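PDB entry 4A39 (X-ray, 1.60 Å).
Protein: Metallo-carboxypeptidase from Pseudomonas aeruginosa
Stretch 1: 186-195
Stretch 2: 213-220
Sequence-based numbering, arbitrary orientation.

Stretch 1 186-195: AEWFMEGLIE
Stretch 2, residues 213-220: DLYLVPNM

This is a buried helix-on-strand packing contact, mostly apolar, with one side-chain hydrogen bond where the strand gives way to loop. Residues 186-195 are helical throughout, and the helix extends beyond the stretch at both ends. Phi lies between -57° and -72° and psi between -26° and -52°. The regular i to i+4 pattern includes M190 N to A186 O at 3.2 Å, E191 N to E187 O at 2.9 Å and L193 N to F189 O at 3.1 Å.

Residues 213-217 form a strand that begins earlier in the chain, with phi from -106° to -124° and psi from 95° to 150°. P218 turns to -54°/-36°, N219 opens again to -150°/116°, and M220 follows at -84°/-6°. The helix and strand axes come within 10.3 Å. Their N-to-C directions differ by 144°, closer to antiparallel than to parallel. E187 and P218 set the register, with CA to CA 5.8 Å. The first part of stretch 1 lies by the end of stretch 2, as the E187-P218 register shows. The contact buries 374 Å² in total.

E187, M190 and L193 point their CA-to-CB bonds toward stretch 2, a spacing of three residues that keeps them on one face of the helix. L214 and L216 point toward the helix, whereas V217 points away, which fits the alternation of a strand.

L216 is the centre of the apolar part. It adopts m,t, and its CD1 lies 3.8 Å from CD2 of L193 and 3.5 Å from CD1 of I194. I194 starts sideways, but its end comes nearer; it is m,p. L193 is t,t; its CD2 also reaches CD1 of L214 (m,t) at 4.5 Å, a looser contact.

M190 is m,m,m. This folded side chain places CE 4.0 Å from CB of L216 and 3.7 Å from O of V217. Its CG lies 3.9 Å from O of P218. The methionine thus packs against backbone as well as side chain where the strand ends.

E187 has chi1 t, chi2 149° and chi3 30°, and extends to the loop. N219, with chi1 t and chi2 -72°, donates ND2 to OE1 of E187 at 3.1 Å, with an N-H...O angle of 145°. That bond is somewhat bent. OE2 of E187 lies 3.4 Å from CB of P218, so the carboxylate also packs on the proline, whose ring is C-gamma exo. Both carboxylate oxygens have further hydrogen bonds elsewhere in the structure, which satisfies this buried acid.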

# COMPACT_ATOMS: atom_id res chain seq x y z
N ALA A 186 -1.22 0.23 1.74
CA ALA A 186 -0.55 -1.06 1.74
C ALA A 186 -0.12 -1.56 3.12
O ALA A 186 -0.43 -2.69 3.50
CB ALA A 186 0.65 -1.03 0.80
N GLU A 187 0.58 -0.74 3.90
CA GLU A 187 0.97 -1.22 5.22
C GLU A 187 -0.24 -1.29 6.15
O GLU A 187 -0.25 -2.08 7.09
CB GLU A 187 2.11 -0.37 5.83
CG GLU A 187 2.53 -0.88 7.21
CD GLU A 187 4.00 -0.65 7.55
OE1 GLU A 187 4.59 0.34 7.06
OE2 GLU A 187 4.55 -1.46 8.32
N TRP A 188 -1.27 -0.48 5.90
CA TRP A 188 -2.48 -0.56 6.73
C TRP A 188 -3.04 -1.97 6.55
O TRP A 188 -3.48 -2.61 7.51
CB TRP A 188 -3.52 0.48 6.32
CG TRP A 188 -3.26 1.84 6.90
CD1 TRP A 188 -2.82 2.95 6.24
CD2 TRP A 188 -3.44 2.23 8.27
NE1 TRP A 188 -2.71 4.01 7.11
CE2 TRP A 188 -3.08 3.60 8.37
CE3 TRP A 188 -3.87 1.56 9.43
CZ2 TRP A 188 -3.13 4.31 9.57
CZ3 TRP A 188 -3.92 2.27 10.63
CH2 TRP A 188 -3.55 3.63 10.69
N PHE A 189 -3.02 -2.45 5.31
CA PHE A 189 -3.50 -3.79 4.97
C PHE A 189 -2.72 -4.81 5.80
O PHE A 189 -3.29 -5.75 6.36
CB PHE A 189 -3.28 -4.03 3.46
CG PHE A 189 -3.57 -5.45 2.99
CD1 PHE A 189 -2.64 -6.47 3.21
CD2 PHE A 189 -4.72 -5.74 2.27
CE1 PHE A 189 -2.86 -7.75 2.72
CE2 PHE A 189 -4.95 -7.02 1.77
CZ PHE A 189 -4.02 -8.03 1.99
N MET A 190 -1.41 -4.62 5.90
CA MET A 190 -0.56 -5.52 6.67
C MET A 190 -0.89 -5.49 8.16
O MET A 190 -0.84 -6.51 8.83
CB MET A 190 0.92 -5.18 6.45
CG MET A 190 1.36 -5.25 4.99
SD MET A 190 1.19 -6.90 4.26
CE MET A 190 2.60 -7.75 4.98
N GLU A 191 -1.23 -4.31 8.68
CA GLU A 191 -1.57 -4.19 10.10
C GLU A 191 -2.82 -5.03 10.41
O GLU A 191 -2.90 -5.68 11.45
CB GLU A 191 -1.81 -2.73 10.49
CG GLU A 191 -2.26 -2.56 11.95
CD GLU A 191 -2.39 -1.11 12.37
OE1 GLU A 191 -1.39 -0.36 12.25
OE2 GLU A 191 -3.48 -0.72 12.83
N GLY A 192 -3.79 -5.01 9.50
CA GLY A 192 -5.01 -5.78 9.71
C GLY A 192 -4.72 -7.26 9.70
O GLY A 192 -5.25 -8.03 10.51
N LEU A 193 -3.88 -7.67 8.76
CA LEU A 193 -3.49 -9.07 8.61
C LEU A 193 -2.82 -9.55 9.90
O LEU A 193 -3.22 -10.57 10.48
CB LEU A 193 -2.54 -9.20 7.41
CG LEU A 193 -2.12 -10.57 6.88
CD1 LEU A 193 -1.57 -10.41 5.47
CD2 LEU A 193 -1.09 -11.19 7.80
N ILE A 194 -1.82 -8.81 10.36
CA ILE A 194 -1.10 -9.19 11.57
C ILE A 194 -1.96 -9.15 12.83
O ILE A 194 -1.85 -10.03 13.68
CB ILE A 194 0.16 -8.30 11.75
CG1 ILE A 194 1.28 -8.79 10.82
CG2 ILE A 194 0.66 -8.37 13.19
CD1 ILE A 194 0.96 -8.67 9.35
N GLU A 195 -2.82 -8.15 12.95
CA GLU A 195 -3.66 -8.06 14.14
C GLU A 195 -4.62 -9.24 14.26
O GLU A 195 -4.99 -9.62 15.36
CB GLU A 195 -4.43 -6.75 14.17
CG GLU A 195 -3.54 -5.53 14.21
CD GLU A 195 -4.27 -4.29 14.69
OE1 GLU A 195 -5.48 -4.16 14.42
OE2 GLU A 195 -3.62 -3.44 15.34
N ASP A 213 2.83 -21.53 6.35
CA ASP A 213 3.52 -20.53 7.15
C ASP A 213 3.38 -19.23 6.36
O ASP A 213 3.31 -19.25 5.13
CB ASP A 213 5.01 -20.83 7.29
CG ASP A 213 5.29 -22.06 8.12
OD1 ASP A 213 4.41 -22.49 8.89
OD2 ASP A 213 6.42 -22.58 8.01
N LEU A 214 3.34 -18.10 7.06
CA LEU A 214 3.23 -16.82 6.38
C LEU A 214 4.57 -16.09 6.43
O LEU A 214 5.21 -16.04 7.48
CB LEU A 214 2.15 -15.95 7.03
CG LEU A 214 0.78 -16.60 7.22
CD1 LEU A 214 -0.15 -15.59 7.85
CD2 LEU A 214 0.22 -17.08 5.88
N TYR A 215 4.99 -15.56 5.29
CA TYR A 215 6.22 -14.79 5.17
C TYR A 215 5.74 -13.38 4.84
O TYR A 215 5.22 -13.13 3.75
CB TYR A 215 7.09 -15.36 4.04
CG TYR A 215 7.72 -16.69 4.37
CD1 TYR A 215 6.95 -17.85 4.44
CD2 TYR A 215 9.08 -16.80 4.64
CE1 TYR A 215 7.52 -19.08 4.77
CE2 TYR A 215 9.67 -18.02 4.96
CZ TYR A 215 8.88 -19.16 5.02
OH TYR A 215 9.45 -20.38 5.32
N LEU A 216 5.92 -12.47 5.79
CA LEU A 216 5.42 -11.11 5.66
C LEU A 216 6.46 -10.00 5.71
O LEU A 216 7.34 -10.01 6.57
CB LEU A 216 4.41 -10.85 6.78
CG LEU A 216 3.38 -11.94 7.10
CD1 LEU A 216 2.63 -11.57 8.37
CD2 LEU A 216 2.43 -12.10 5.93
N VAL A 217 6.33 -9.04 4.80
CA VAL A 217 7.21 -7.87 4.78
C VAL A 217 6.29 -6.66 4.86
O VAL A 217 5.76 -6.21 3.84
CB VAL A 217 8.03 -7.78 3.47
CG1 VAL A 217 8.85 -6.49 3.48
CG2 VAL A 217 8.96 -8.98 3.35
N PRO A 218 6.07 -6.13 6.07
CA PRO A 218 5.20 -4.96 6.31
C PRO A 218 5.50 -3.71 5.49
O PRO A 218 4.57 -2.98 5.12
CB PRO A 218 5.37 -4.72 7.81
CG PRO A 218 5.56 -6.11 8.34
CD PRO A 218 6.54 -6.69 7.35
N ASN A 219 6.77 -3.44 5.23
CA ASN A 219 7.12 -2.27 4.42
C ASN A 219 8.41 -2.45 3.63
O ASN A 219 9.50 -2.60 4.19
CB ASN A 219 7.21 -1.01 5.29
CG ASN A 219 7.25 0.26 4.46
OD1 ASN A 219 8.25 0.56 3.81
ND2 ASN A 219 6.14 1.00 4.45
N MET A 220 8.25 -2.44 2.31
CA MET A 220 9.35 -2.63 1.36
C MET A 220 10.17 -1.40 1.02
O MET A 220 11.17 -1.52 0.31
CB MET A 220 8.80 -3.19 0.05
CG MET A 220 8.39 -4.65 0.06
SD MET A 220 9.81 -5.75 0.18
CE MET A 220 10.61 -5.41 -1.40